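Local coordinates for protein alpha-l-arabinofuranosidase (Gibberella zeae, PDB 2W5N) that hydrolyses arabinan as a family GH93 exo-alpha-L-arabinanase, probably releasing arabinobiose units from the chain ends, at residues L84-Q89 with S110-D115; R24-L29 with G350-S355; K313-P318 with S362-S367; T178-L183 with Y207-M212; R95-Y100 with E164-Y169. All coordinates share one frame; numbering follows the deposited sequence.

Six antiparallel four-stranded sheets follow one another round this chain as the blades of a six-bladed beta-propeller. Interaction 1 lies where the chain enters the blade of strands 87-92 to 134-142, and interaction 2 joins the first blade after the N-terminal strand to the last one. Strand 11-17 completes that last blade, so both chain ends close the ring. Interactions 5 and 4 tie the blade of strands 154-162 to 198-201 to its neighbours before and after it, their centres about 26 Å apart. Interaction 3 lies at the C-terminal end, its centre about 35 Å from that of interaction 1. Only interactions 1 and 2 touch, where the like-charged ends of Arg-85 and Arg-24 come close.

Interaction 1. Residues L84-Q89 with S110-D115; sequences LRYQPQ and SSIPSD
Arg-85 and Tyr-86 both face Ser-110 across an antiparallel pairing, a classic beta bulge. Ser-110 O takes two backbone donors, Arg-85 N at 2.8 Å and Tyr-86 N at 3.2 Å, and Ser-110 N returns a bond to Tyr-86 O at 2.9 Å.

The side-chain polar contact belongs to Arg-85. Its chain runs out with CG anti to the backbone N (chi1 -175°) and bends at chi3, which brings the guanidinium side-on to one carbonyl: NE reaches Ile-112 O at 2.7 Å and NH2 reaches the same oxygen at 2.9 Å. That oxygen lies in the guanidinium plane, while NE stands well above the carbonyl plane. Ser-114 CA lies over one guanidinium face, and NH1 forms a salt bridge with Glu-51, which also bonds Ser-114 OG. One water joins Gln-87 OE1 to Ser-110 OG; the same OE1 is held by Glu-156 N.

Apolar contact is slighter, with Leu-84 CD2 on Ser-111 CB at 3.8 Å and the Ile-112 side chain crossing Arg-85 at about a right angle.

Around this corner Pro-88 rests on strand 41-47, Gln-87 and Gln-89 meet strand 154-162, and Leu-84 reaches Tyr-124 of strand 119-126.

Interaction 2. Residues R24-L29 with G350-S355; sequences RDPQVL and GKNTVS
Val-28 and Asn-352 are the closest backbone positions, their CA atoms 6.3 Å apart, just before strand 354-360 begins and where strand 28-35 starts behind the cis peptide of Pro-26. Asn-352 is the polar link: ND2 donates to Val-28 O at 3.0 Å, nearly in line with the carbonyl bond and with that oxygen tilted slightly from the amide plane. ND2 also donates to Ile-344 O. With CG1 anti to the carbonyl carbon (chi1 -60°), Val-28 turns its other methyl, CG2, to the second segment, where it meets Asn-352 CB at 3.7 Å and Val-354 CG2 at 3.9 Å.

Farther out, water does the joining. One molecule donates to Pro-26 O and Gln-27 OE1 and accepts from Asn-352 N; another spans Asp-25 OD1 and Gly-350 N; a third runs between Gln-27 NE2 and Gly-350 O.

The seam between first and last blades is thus mixed: a side-chain amide hydrogen bond, a small valine contact, and waters linking Asp-25, Pro-26 and Gln-27 to backbone groups of 350-352.

Interaction 3. Residues K313-P318 with S362-S367; sequences KKWDVP and SEVMKS
Trp-315 takes Met-365 against its indole in a Met-aromatic contact, on the outermost strand 312-315 of one propeller blade, where the C-terminal tail leaves helix 361-364. Met-365 CG stands over the five-membered ring, 3.9 Å from its centroid and 5° off the normal, a CH-pi contact. Beyond it the sulfur is oblique to the ring, and the bend at chi3 (60°) folds CE back to within 3.6 Å of Trp-315 NE1. That nitrogen's hydrogen bond goes elsewhere, to Thr-302 OG1. The backbone follows the same face, with Met-365 CA above the plane toward the rim of the ring.

Val-364 packs at the root of the indole. Its chi1 of 166° swings CG1 toward the strand, where this methyl touches Trp-315 CB at 3.5 Å and Val-317 CG1 at 4.0 Å; Val-359 of strand 354-360 and Ile-300 of strand 300-303 pack on the same valine.

No direct hydrogen bond crosses the contact. Instead one water donates twice, to Asp-316 O at 2.7 Å and to Val-364 O at 3.0 Å.

Interaction 4. Residues T178-L183 with Y207-M212; sequences THSQKL and YARPGM. With EDO (1,2-ethanediol), chain B.
Ser-180 to Leu-183 runs beside Tyr-207 to Met-212 with the two directions 27° apart, and Gln-181 and Arg-209 come nearest, their CA atoms 5.3 Å apart. No backbone hydrogen bond crosses.

The Gln-181 side chain leaves the backbone opposite the N (chi1 -174°) and stays extended, carrying the amide across to the second segment. There NE2 donates to Pro-210 O at 3.0 Å, with that oxygen in the amide plane but NE2 standing well above the carbonyl plane. The amide carbon CD lies over one face of the Arg-209 guanidinium, the two planes turned 58° against each other, with OE1 of Gln-181 3.1 Å from Arg-209 NH2. Arg-209 NH1 donates to Gln-173 OE1 and to a water in the guanidinium plane; that water donates in turn to Ser-180 OG at 2.6 Å, and the serine hydroxyl is also hydrogen-bonded to Tyr-206 O.

Leu-183 is the apolar part. CD1 meets Pro-210 CB at 3.8 Å, and CD2 rests on Gly-211 CA at 3.6 Å. Lys-182 starts away from the second segment; its NZ forms salt bridges with Asp-199 and Asp-175 and a hydrogen bond to 1,2-ethanediol, probably from the crystallisation liquor.

This joins the propeller blade of strands 154-162 to 198-201 to the next: Leu-183 also touches Tyr-225 and Tyr-227 of strand 223-230, and Gln-181 and Arg-209 both lean on Trp-155.

Interaction 5. Residues R95-Y100 with E164-Y169; sequences RAFGKY and EKLILY
Arg-95 lays one face of its guanidinium over Glu-164, opening a contact between neighbouring propeller blades: the loop joining strands 87-92 and 105-111 meets the start of strand 165-172. NH1 comes 3.9 Å from Glu-164 CA, toward the rim of the group. The charged ends do not meet. What fixes the guanidinium is its own segment: NE and NH2 both donate side-on to Ala-96 O, which lies near the guanidinium plane, NE at 3.1 Å and NH2 at 3.3 Å. This fold-back follows the bend of the arginine chain at chi3 (-79°) and sets NE above the Phe-97 ring.

Phe-97 buries more surface than any other residue of the contact. Its ring lies between Arg-95 NE on one face and Leu-166 CB on the other. That CB sits over the ring centre, 3.9 Å from the centroid, in a CH-pi contact. At the ring edge, CE1 lies 3.3 Å from Glu-164 O, just before strand 165-172, while Thr-161 of strand 154-162 also touches the phenyl group.

From Phe-97 the chain makes a type II' beta turn, with Gly-98 at positive phi in its second position, and carries Tyr-100 off toward strand 134-142. Two backbone bonds hold this turn: Phe-97 N donates to Tyr-100 O at 2.9 Å, and Tyr-100 N returns one to Phe-97 O at 3.0 Å.

Interaction 1. Residues L84-Q89 with S110-D115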
# COMPACT_ATOMS: atom_id res chain seq x y z
N LEU A 84 0.71 -1.65 17.30
CA LEU A 84 0.95 -1.61 15.86
C LEU A 84 0.01 -0.59 15.30
O LEU A 84 -1.22 -0.77 15.31
CB LEU A 84 0.70 -2.97 15.25
CG LEU A 84 1.71 -3.96 15.76
CD1 LEU A 84 1.39 -5.29 15.14
CD2 LEU A 84 3.17 -3.54 15.46
N ARG A 85 0.58 0.53 14.88
CA ARG A 85 -0.21 1.75 14.78
C ARG A 85 -0.44 2.33 13.36
O ARG A 85 -1.55 2.64 13.01
CB ARG A 85 0.42 2.82 15.70
CG ARG A 85 -0.40 4.10 15.76
CD ARG A 85 0.17 5.10 16.78
NE ARG A 85 0.50 4.43 18.04
CZ ARG A 85 -0.37 4.19 19.00
NH1 ARG A 85 -1.62 4.64 18.90
NH2 ARG A 85 0.05 3.61 20.11
N TYR A 86 0.59 2.36 12.54
CA TYR A 86 0.50 2.99 11.19
C TYR A 86 0.89 2.00 10.08
O TYR A 86 1.70 1.11 10.26
CB TYR A 86 1.39 4.22 11.05
CG TYR A 86 0.94 5.49 11.75
CD1 TYR A 86 -0.35 5.64 12.19
CD2 TYR A 86 1.80 6.54 11.88
CE1 TYR A 86 -0.74 6.84 12.81
CE2 TYR A 86 1.44 7.72 12.47
CZ TYR A 86 0.20 7.87 12.94
OH TYR A 86 -0.09 9.11 13.50
N GLN A 87 0.28 2.19 8.94
CA GLN A 87 0.81 1.75 7.67
C GLN A 87 1.04 0.25 7.53
O GLN A 87 2.08 -0.17 7.05
CB GLN A 87 2.08 2.51 7.39
CG GLN A 87 1.85 3.98 7.19
CD GLN A 87 2.81 4.89 7.94
OE1 GLN A 87 3.95 4.53 8.25
NE2 GLN A 87 2.31 6.12 8.24
N PRO A 88 0.05 -0.56 7.91
CA PRO A 88 0.12 -2.01 7.73
C PRO A 88 0.24 -2.40 6.28
O PRO A 88 -0.15 -1.65 5.40
CB PRO A 88 -1.23 -2.48 8.30
CG PRO A 88 -2.14 -1.35 8.08
CD PRO A 88 -1.28 -0.13 8.39
N GLN A 89 0.75 -3.58 6.04
CA GLN A 89 0.88 -4.10 4.68
C GLN A 89 0.90 -5.60 4.74
O GLN A 89 1.69 -6.18 5.46
CB GLN A 89 2.18 -3.63 4.02
CG GLN A 89 2.40 -4.16 2.58
CD GLN A 89 1.40 -3.61 1.57
OE1 GLN A 89 1.11 -2.43 1.54
NE2 GLN A 89 0.87 -4.50 0.74
N SER A 110 4.10 -0.21 11.22
CA SER A 110 4.88 0.57 12.16
C SER A 110 4.32 0.55 13.56
O SER A 110 3.19 0.97 13.83
CB SER A 110 5.02 2.02 11.64
OG SER A 110 6.00 2.71 12.40
N SER A 111 5.16 0.06 14.45
CA SER A 111 4.97 0.15 15.90
C SER A 111 5.42 1.52 16.44
O SER A 111 6.58 1.94 16.24
CB SER A 111 5.72 -0.97 16.64
OG SER A 111 5.38 -1.01 18.03
N ILE A 112 4.50 2.15 17.15
CA ILE A 112 4.60 3.59 17.58
C ILE A 112 3.93 3.79 18.95
O ILE A 112 2.79 3.39 19.11
CB ILE A 112 3.88 4.55 16.58
CG1 ILE A 112 4.36 4.31 15.14
CG2 ILE A 112 4.07 6.06 16.98
CD1 ILE A 112 3.51 5.00 14.07
N PRO A 113 4.63 4.40 19.91
CA PRO A 113 3.98 4.79 21.16
C PRO A 113 2.90 5.81 20.91
O PRO A 113 2.95 6.57 19.93
CB PRO A 113 5.11 5.40 22.01
CG PRO A 113 6.18 5.73 21.06
CD PRO A 113 6.04 4.83 19.86
N SER A 114 1.96 5.86 21.83
CA SER A 114 0.78 6.73 21.65
C SER A 114 1.16 8.18 21.47
O SER A 114 0.57 8.94 20.69
CB SER A 114 -0.16 6.61 22.87
OG SER A 114 -0.44 5.26 23.05
N ASP A 115 2.26 8.52 22.11
CA ASP A 115 2.83 9.90 22.01
C ASP A 115 3.57 10.20 20.71
O ASP A 115 4.06 11.29 20.50
CB ASP A 115 3.66 10.22 23.26
CG ASP A 115 5.09 9.67 23.19
OD1 ASP A 115 5.42 8.81 22.33
OD2 ASP A 115 5.87 10.10 24.07
O HOH W 1 5.41 4.93 10.61

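Interaction 2. Residues R24-L29 with G350-S355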
# COMPACT_ATOMS: atom_id res chain seq x y z
N ARG A 24 -10.60 7.37 17.63
CA ARG A 24 -9.93 8.68 17.48
C ARG A 24 -9.72 9.05 16.04
O ARG A 24 -9.27 8.27 15.25
CB ARG A 24 -8.56 8.64 18.23
CG ARG A 24 -8.69 8.35 19.70
CD ARG A 24 -7.33 8.02 20.34
NE ARG A 24 -6.86 6.69 20.00
CZ ARG A 24 -5.88 6.43 19.12
NH1 ARG A 24 -5.29 7.42 18.48
NH2 ARG A 24 -5.52 5.18 18.87
N ASP A 25 -10.00 10.31 15.74
CA ASP A 25 -9.88 10.85 14.38
C ASP A 25 -8.51 10.36 13.83
O ASP A 25 -7.49 10.60 14.45
CB ASP A 25 -9.97 12.38 14.46
CG ASP A 25 -10.09 13.06 13.13
OD1 ASP A 25 -10.51 12.47 12.14
OD2 ASP A 25 -9.78 14.26 13.06
N PRO A 26 -8.48 9.70 12.66
CA PRO A 26 -9.60 9.53 11.75
C PRO A 26 -10.38 8.24 11.89
O PRO A 26 -11.20 7.92 11.00
CB PRO A 26 -8.90 9.45 10.41
CG PRO A 26 -7.71 8.63 10.73
CD PRO A 26 -7.22 9.29 11.99
N GLN A 27 -10.09 7.52 12.95
CA GLN A 27 -10.87 6.30 13.31
C GLN A 27 -10.36 5.07 12.60
O GLN A 27 -9.96 4.08 13.21
CB GLN A 27 -12.37 6.52 13.06
CG GLN A 27 -12.96 7.70 13.86
CD GLN A 27 -14.51 7.74 13.87
OE1 GLN A 27 -15.15 7.93 12.84
NE2 GLN A 27 -15.09 7.61 15.07
N VAL A 28 -10.38 5.14 11.28
CA VAL A 28 -9.72 4.12 10.45
C VAL A 28 -9.08 4.82 9.30
O VAL A 28 -9.45 5.94 8.95
CB VAL A 28 -10.65 3.05 9.90
CG1 VAL A 28 -11.35 2.27 11.05
CG2 VAL A 28 -11.68 3.70 8.93
N LEU A 29 -8.10 4.15 8.71
CA LEU A 29 -7.38 4.66 7.55
C LEU A 29 -6.49 3.54 7.00
O LEU A 29 -6.19 2.59 7.69
CB LEU A 29 -6.53 5.85 7.97
CG LEU A 29 -6.02 6.84 6.95
CD1 LEU A 29 -7.14 7.81 6.54
CD2 LEU A 29 -4.83 7.59 7.53
N GLY A 350 -15.44 12.19 11.46
CA GLY A 350 -16.06 11.06 12.18
C GLY A 350 -16.84 10.12 11.29
O GLY A 350 -17.76 9.45 11.73
N LYS A 351 -16.44 10.06 10.01
CA LYS A 351 -17.27 9.46 8.96
C LYS A 351 -16.59 8.38 8.17
O LYS A 351 -17.20 7.78 7.28
CB LYS A 351 -17.77 10.54 8.00
CG LYS A 351 -19.03 11.26 8.52
CD LYS A 351 -19.46 12.34 7.56
CE LYS A 351 -20.39 13.32 8.20
NZ LYS A 351 -20.78 14.40 7.24
N ASN A 352 -15.32 8.15 8.49
CA ASN A 352 -14.55 7.07 7.79
C ASN A 352 -15.12 5.68 8.08
O ASN A 352 -15.49 5.35 9.22
CB ASN A 352 -13.07 7.08 8.13
CG ASN A 352 -12.30 8.16 7.41
OD1 ASN A 352 -12.86 8.93 6.60
ND2 ASN A 352 -10.98 8.24 7.69
N THR A 353 -15.19 4.87 7.04
CA THR A 353 -15.39 3.45 7.16
C THR A 353 -14.41 2.68 6.27
O THR A 353 -13.86 3.25 5.35
CB THR A 353 -16.82 3.01 6.76
OG1 THR A 353 -17.03 3.16 5.33
CG2 THR A 353 -17.88 3.85 7.50
N VAL A 354 -14.28 1.40 6.53
CA VAL A 354 -13.53 0.50 5.64
C VAL A 354 -14.52 -0.16 4.65
O VAL A 354 -15.53 -0.74 5.04
CB VAL A 354 -12.77 -0.55 6.41
CG1 VAL A 354 -11.92 -1.41 5.49
CG2 VAL A 354 -11.90 0.12 7.50
N SER A 355 -14.21 -0.04 3.37
CA SER A 355 -15.06 -0.63 2.30
C SER A 355 -14.29 -1.04 1.09
O SER A 355 -13.13 -0.70 0.93
CB SER A 355 -16.17 0.32 1.89
OG SER A 355 -15.69 1.46 1.20
O HOH W 2 -12.79 11.36 12.37
O HOH W 3 -13.76 9.10 10.71
O HOH W 4 -17.96 8.54 14.13

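Interaction 3. Residues K313-P318 with S362-S367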
# COMPACT_ATOMS: atom_id res chain seq x y z
N LYS A 313 -4.35 6.36 -19.23
CA LYS A 313 -5.78 6.63 -19.35
C LYS A 313 -6.44 6.68 -17.97
O LYS A 313 -5.88 6.24 -17.00
CB LYS A 313 -6.45 5.51 -20.15
CG LYS A 313 -5.86 5.14 -21.51
CD LYS A 313 -5.49 6.30 -22.39
CE LYS A 313 -4.77 5.81 -23.73
NZ LYS A 313 -4.16 6.96 -24.55
N LYS A 314 -7.67 7.14 -17.93
CA LYS A 314 -8.42 7.18 -16.68
C LYS A 314 -9.86 6.76 -16.82
O LYS A 314 -10.50 7.02 -17.82
CB LYS A 314 -8.32 8.56 -16.08
CG LYS A 314 -9.55 9.38 -16.10
CD LYS A 314 -9.32 10.68 -15.30
CE LYS A 314 -10.11 11.79 -15.91
NZ LYS A 314 -11.53 11.60 -15.60
N TRP A 315 -10.34 6.06 -15.82
CA TRP A 315 -11.69 5.43 -15.85
C TRP A 315 -12.38 5.56 -14.53
O TRP A 315 -11.81 5.36 -13.46
CB TRP A 315 -11.63 3.94 -16.24
CG TRP A 315 -10.60 3.65 -17.28
CD1 TRP A 315 -9.26 3.37 -17.09
CD2 TRP A 315 -10.82 3.60 -18.68
NE1 TRP A 315 -8.65 3.17 -18.30
CE2 TRP A 315 -9.58 3.30 -19.30
CE3 TRP A 315 -11.95 3.77 -19.48
CZ2 TRP A 315 -9.44 3.19 -20.68
CZ3 TRP A 315 -11.83 3.65 -20.85
CH2 TRP A 315 -10.58 3.35 -21.44
N ASP A 316 -13.66 5.91 -14.60
CA ASP A 316 -14.48 5.99 -13.40
C ASP A 316 -14.75 4.63 -12.81
O ASP A 316 -14.95 3.65 -13.52
CB ASP A 316 -15.82 6.66 -13.67
CG ASP A 316 -15.67 8.12 -13.99
OD1 ASP A 316 -14.86 8.80 -13.33
OD2 ASP A 316 -16.36 8.59 -14.86
N VAL A 317 -14.78 4.58 -11.49
CA VAL A 317 -15.23 3.38 -10.75
C VAL A 317 -16.19 3.82 -9.60
O VAL A 317 -16.31 5.00 -9.31
CB VAL A 317 -14.07 2.60 -10.18
CG1 VAL A 317 -13.23 2.00 -11.35
CG2 VAL A 317 -13.22 3.52 -9.34
N PRO A 318 -16.89 2.86 -8.97
CA PRO A 318 -17.89 3.20 -7.95
C PRO A 318 -17.36 3.37 -6.53
O PRO A 318 -18.08 3.83 -5.64
CB PRO A 318 -18.80 1.98 -7.98
CG PRO A 318 -17.92 0.90 -8.28
CD PRO A 318 -16.99 1.46 -9.35
N SER A 362 -13.01 -5.31 -17.97
CA SER A 362 -13.64 -5.35 -19.31
C SER A 362 -14.86 -4.50 -19.42
O SER A 362 -15.26 -4.09 -20.52
CB SER A 362 -13.99 -6.76 -19.76
OG SER A 362 -14.85 -7.33 -18.80
N GLU A 363 -15.44 -4.22 -18.27
CA GLU A 363 -16.59 -3.29 -18.12
C GLU A 363 -16.18 -1.85 -17.87
O GLU A 363 -16.71 -0.93 -18.50
CB GLU A 363 -17.51 -3.76 -17.00
CG GLU A 363 -18.08 -5.13 -17.28
CD GLU A 363 -19.05 -5.66 -16.23
OE1 GLU A 363 -19.12 -5.14 -15.10
OE2 GLU A 363 -19.77 -6.61 -16.58
N VAL A 364 -15.28 -1.66 -16.91
CA VAL A 364 -14.75 -0.34 -16.57
C VAL A 364 -14.03 0.32 -17.73
O VAL A 364 -14.15 1.52 -17.96
CB VAL A 364 -13.76 -0.41 -15.34
CG1 VAL A 364 -12.96 0.85 -15.21
CG2 VAL A 364 -14.54 -0.69 -14.09
N MET A 365 -13.21 -0.47 -18.37
CA MET A 365 -12.31 -0.03 -19.46
C MET A 365 -12.79 -0.31 -20.85
O MET A 365 -12.04 -0.20 -21.81
CB MET A 365 -10.95 -0.71 -19.32
CG MET A 365 -10.26 -0.45 -18.03
SD MET A 365 -8.59 -1.11 -18.04
CE MET A 365 -7.87 -0.21 -19.41
N LYS A 366 -14.06 -0.64 -20.97
CA LYS A 366 -14.69 -0.85 -22.29
C LYS A 366 -13.78 -1.62 -23.23
O LYS A 366 -13.33 -1.09 -24.25
CB LYS A 366 -15.02 0.51 -22.91
CG LYS A 366 -15.43 1.60 -21.90
CD LYS A 366 -16.71 1.21 -21.17
CE LYS A 366 -16.97 2.09 -19.94
NZ LYS A 366 -18.01 1.52 -18.97
N SER A 367 -13.49 -2.86 -22.85
CA SER A 367 -12.53 -3.70 -23.57
C SER A 367 -12.52 -3.36 -25.04
O SER A 367 -12.83 -4.22 -25.87
CB SER A 367 -12.83 -5.19 -23.36
OG SER A 367 -11.79 -5.77 -22.61
O HOH W 5 -15.57 3.48 -16.12

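Interaction 4. Residues T178-L183 with Y207-M212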
# COMPACT_ATOMS: atom_id res chain seq x y z
N THR A 178 20.99 15.88 3.96
CA THR A 178 20.81 16.51 2.65
C THR A 178 19.36 16.60 2.23
O THR A 178 18.89 17.62 1.69
CB THR A 178 21.66 15.79 1.53
OG1 THR A 178 23.07 15.90 1.77
CG2 THR A 178 21.34 16.37 0.20
N HIS A 179 18.65 15.53 2.53
CA HIS A 179 17.23 15.33 2.16
C HIS A 179 16.38 15.11 3.41
O HIS A 179 16.79 14.36 4.28
CB HIS A 179 17.05 14.08 1.25
CG HIS A 179 18.00 14.02 0.10
ND1 HIS A 179 17.72 14.60 -1.12
CD2 HIS A 179 19.20 13.40 -0.05
CE1 HIS A 179 18.72 14.40 -1.95
NE2 HIS A 179 19.64 13.65 -1.33
N SER A 180 15.19 15.69 3.51
CA SER A 180 14.39 15.50 4.74
C SER A 180 13.75 14.13 4.77
O SER A 180 13.45 13.59 5.82
CB SER A 180 13.32 16.57 4.93
OG SER A 180 12.29 16.48 3.94
N GLN A 181 13.55 13.60 3.59
CA GLN A 181 13.00 12.23 3.41
C GLN A 181 13.44 11.63 2.09
O GLN A 181 13.49 12.33 1.07
CB GLN A 181 11.46 12.23 3.47
CG GLN A 181 10.85 10.83 3.44
CD GLN A 181 9.35 10.79 3.82
OE1 GLN A 181 9.02 10.73 4.99
NE2 GLN A 181 8.47 10.77 2.83
N LYS A 182 13.80 10.36 2.14
CA LYS A 182 14.19 9.57 0.97
C LYS A 182 13.38 8.30 0.92
O LYS A 182 12.90 7.85 1.93
CB LYS A 182 15.68 9.21 1.01
CG LYS A 182 16.60 10.41 1.08
CD LYS A 182 17.98 9.95 0.79
CE LYS A 182 18.57 9.34 2.03
NZ LYS A 182 19.98 8.83 1.77
N LEU A 183 13.26 7.74 -0.28
CA LEU A 183 12.69 6.42 -0.48
C LEU A 183 13.85 5.44 -0.50
O LEU A 183 14.86 5.65 -1.16
CB LEU A 183 11.87 6.38 -1.79
CG LEU A 183 10.47 6.98 -1.72
CD1 LEU A 183 9.89 7.24 -3.15
CD2 LEU A 183 9.50 6.09 -0.91
N TYR A 207 13.21 19.98 1.34
CA TYR A 207 11.80 19.91 1.70
C TYR A 207 10.97 18.99 0.85
O TYR A 207 9.78 18.80 1.12
CB TYR A 207 11.21 21.32 1.71
CG TYR A 207 11.94 22.16 2.76
CD1 TYR A 207 11.63 22.05 4.09
CD2 TYR A 207 12.99 23.01 2.41
CE1 TYR A 207 12.30 22.78 5.05
CE2 TYR A 207 13.67 23.74 3.37
CZ TYR A 207 13.32 23.61 4.69
OH TYR A 207 13.96 24.29 5.73
N ALA A 208 11.61 18.40 -0.15
CA ALA A 208 10.95 17.33 -0.93
C ALA A 208 10.72 16.11 -0.04
O ALA A 208 11.53 15.77 0.83
CB ALA A 208 11.77 16.96 -2.16
N ARG A 209 9.60 15.46 -0.29
CA ARG A 209 9.12 14.30 0.49
C ARG A 209 8.58 13.23 -0.47
O ARG A 209 7.37 13.02 -0.57
CB ARG A 209 8.03 14.76 1.46
CG ARG A 209 8.51 15.78 2.51
CD ARG A 209 7.41 16.04 3.52
NE ARG A 209 6.91 14.79 4.08
CZ ARG A 209 7.51 14.13 5.05
NH1 ARG A 209 8.64 14.60 5.60
NH2 ARG A 209 7.00 12.97 5.46
N PRO A 210 9.47 12.61 -1.24
CA PRO A 210 9.11 11.42 -1.95
C PRO A 210 8.73 10.37 -0.93
O PRO A 210 9.42 10.19 0.08
CB PRO A 210 10.39 11.02 -2.66
CG PRO A 210 11.49 11.57 -1.76
CD PRO A 210 10.92 12.87 -1.27
N GLY A 211 7.67 9.66 -1.25
CA GLY A 211 7.07 8.73 -0.31
C GLY A 211 6.07 7.74 -0.86
O GLY A 211 5.62 7.82 -1.99
N MET A 212 5.75 6.80 -0.01
CA MET A 212 4.66 5.83 -0.20
C MET A 212 4.88 4.93 -1.41
O MET A 212 4.12 4.98 -2.40
CB MET A 212 3.34 6.55 -0.30
CG MET A 212 3.24 7.67 0.74
SD MET A 212 1.51 8.19 1.13
CE MET A 212 0.86 6.70 1.91
C1 EDO B . 20.65 5.10 3.18
O1 EDO B . 19.75 6.18 2.95
C2 EDO B . 22.02 5.40 2.60
O2 EDO B . 22.60 6.33 3.52
O HOH W 6 14.25 15.88 0.33
O HOH W 7 10.12 17.04 5.28

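Interaction 5. Residues R95-Y100 with E164-Y169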
# COMPACT_ATOMS: atom_id res chain seq x y z
N ARG A 95 7.73 -17.85 -2.06
CA ARG A 95 8.77 -18.85 -1.80
C ARG A 95 9.20 -18.81 -0.36
O ARG A 95 8.72 -18.00 0.39
CB ARG A 95 10.02 -18.62 -2.63
CG ARG A 95 10.59 -17.25 -2.43
CD ARG A 95 11.95 -17.10 -3.10
NE ARG A 95 12.89 -17.73 -2.19
CZ ARG A 95 13.99 -18.37 -2.54
NH1 ARG A 95 14.34 -18.46 -3.81
NH2 ARG A 95 14.74 -18.92 -1.60
N ALA A 96 10.13 -19.69 -0.01
CA ALA A 96 10.62 -19.80 1.36
C ALA A 96 11.68 -18.78 1.62
O ALA A 96 12.49 -18.49 0.77
CB ALA A 96 11.13 -21.21 1.68
N PHE A 97 11.62 -18.16 2.79
CA PHE A 97 12.77 -17.38 3.30
C PHE A 97 13.09 -17.86 4.72
O PHE A 97 12.27 -17.76 5.66
CB PHE A 97 12.52 -15.84 3.28
CG PHE A 97 12.31 -15.26 1.89
CD1 PHE A 97 13.39 -14.95 1.10
CD2 PHE A 97 11.03 -15.06 1.40
CE1 PHE A 97 13.21 -14.42 -0.19
CE2 PHE A 97 10.83 -14.53 0.09
CZ PHE A 97 11.92 -14.22 -0.68
N GLY A 98 14.27 -18.45 4.82
CA GLY A 98 14.73 -19.06 6.07
C GLY A 98 13.73 -20.08 6.54
O GLY A 98 13.29 -20.96 5.79
N LYS A 99 13.31 -19.92 7.78
CA LYS A 99 12.37 -20.89 8.39
C LYS A 99 10.89 -20.61 8.13
O LYS A 99 10.01 -21.29 8.65
CB LYS A 99 12.62 -21.03 9.89
CG LYS A 99 12.22 -19.82 10.71
CD LYS A 99 12.53 -19.98 12.18
CE LYS A 99 11.56 -19.19 13.05
NZ LYS A 99 12.07 -18.97 14.46
N TYR A 100 10.63 -19.62 7.29
CA TYR A 100 9.25 -19.28 6.85
C TYR A 100 8.94 -19.81 5.44
O TYR A 100 9.52 -19.35 4.46
CB TYR A 100 9.06 -17.78 6.93
CG TYR A 100 9.48 -17.25 8.30
CD1 TYR A 100 8.62 -17.31 9.38
CD2 TYR A 100 10.75 -16.74 8.49
CE1 TYR A 100 9.02 -16.85 10.65
CE2 TYR A 100 11.14 -16.23 9.72
CZ TYR A 100 10.27 -16.31 10.79
OH TYR A 100 10.69 -15.83 12.01
N GLU A 164 16.06 -14.46 -5.13
CA GLU A 164 16.25 -15.05 -3.79
C GLU A 164 16.06 -14.10 -2.62
O GLU A 164 16.22 -14.48 -1.47
CB GLU A 164 17.63 -15.75 -3.66
CG GLU A 164 18.80 -14.83 -3.25
CD GLU A 164 19.29 -13.92 -4.38
OE1 GLU A 164 18.59 -13.82 -5.41
OE2 GLU A 164 20.38 -13.32 -4.24
N LYS A 165 15.69 -12.88 -2.94
CA LYS A 165 15.60 -11.80 -1.95
C LYS A 165 14.16 -11.39 -1.67
O LYS A 165 13.30 -11.44 -2.55
CB LYS A 165 16.35 -10.57 -2.43
CG LYS A 165 17.83 -10.69 -2.27
CD LYS A 165 18.53 -9.46 -2.80
CE LYS A 165 20.03 -9.71 -2.93
NZ LYS A 165 20.77 -8.49 -3.39
N LEU A 166 13.92 -10.97 -0.44
CA LEU A 166 12.68 -10.30 -0.08
C LEU A 166 13.07 -8.85 0.16
O LEU A 166 13.96 -8.57 0.93
CB LEU A 166 12.11 -10.91 1.20
CG LEU A 166 10.86 -10.22 1.72
CD1 LEU A 166 9.74 -10.40 0.68
CD2 LEU A 166 10.45 -10.78 3.14
N ILE A 167 12.43 -7.96 -0.55
CA ILE A 167 12.73 -6.53 -0.47
C ILE A 167 11.62 -5.83 0.26
O ILE A 167 10.46 -6.02 -0.04
CB ILE A 167 12.84 -5.88 -1.89
CG1 ILE A 167 13.83 -6.64 -2.79
CG2 ILE A 167 13.28 -4.43 -1.80
CD1 ILE A 167 13.71 -6.26 -4.23
N LEU A 168 12.01 -5.04 1.24
CA LEU A 168 11.09 -4.15 1.93
C LEU A 168 11.40 -2.70 1.60
O LEU A 168 12.45 -2.15 2.01
CB LEU A 168 11.17 -4.35 3.44
CG LEU A 168 9.99 -3.86 4.31
CD1 LEU A 168 10.04 -4.60 5.67
CD2 LEU A 168 9.96 -2.34 4.49
N TYR A 169 10.48 -2.10 0.87
CA TYR A 169 10.54 -0.68 0.53
C TYR A 169 9.85 0.20 1.53
O TYR A 169 8.76 -0.12 2.02
CB TYR A 169 9.88 -0.44 -0.82
CG TYR A 169 10.45 -1.23 -1.99
CD1 TYR A 169 11.44 -0.69 -2.80
CD2 TYR A 169 9.95 -2.48 -2.32
CE1 TYR A 169 11.95 -1.39 -3.89
CE2 TYR A 169 10.46 -3.20 -3.42
CZ TYR A 169 11.46 -2.63 -4.19
OH TYR A 169 11.96 -3.26 -5.30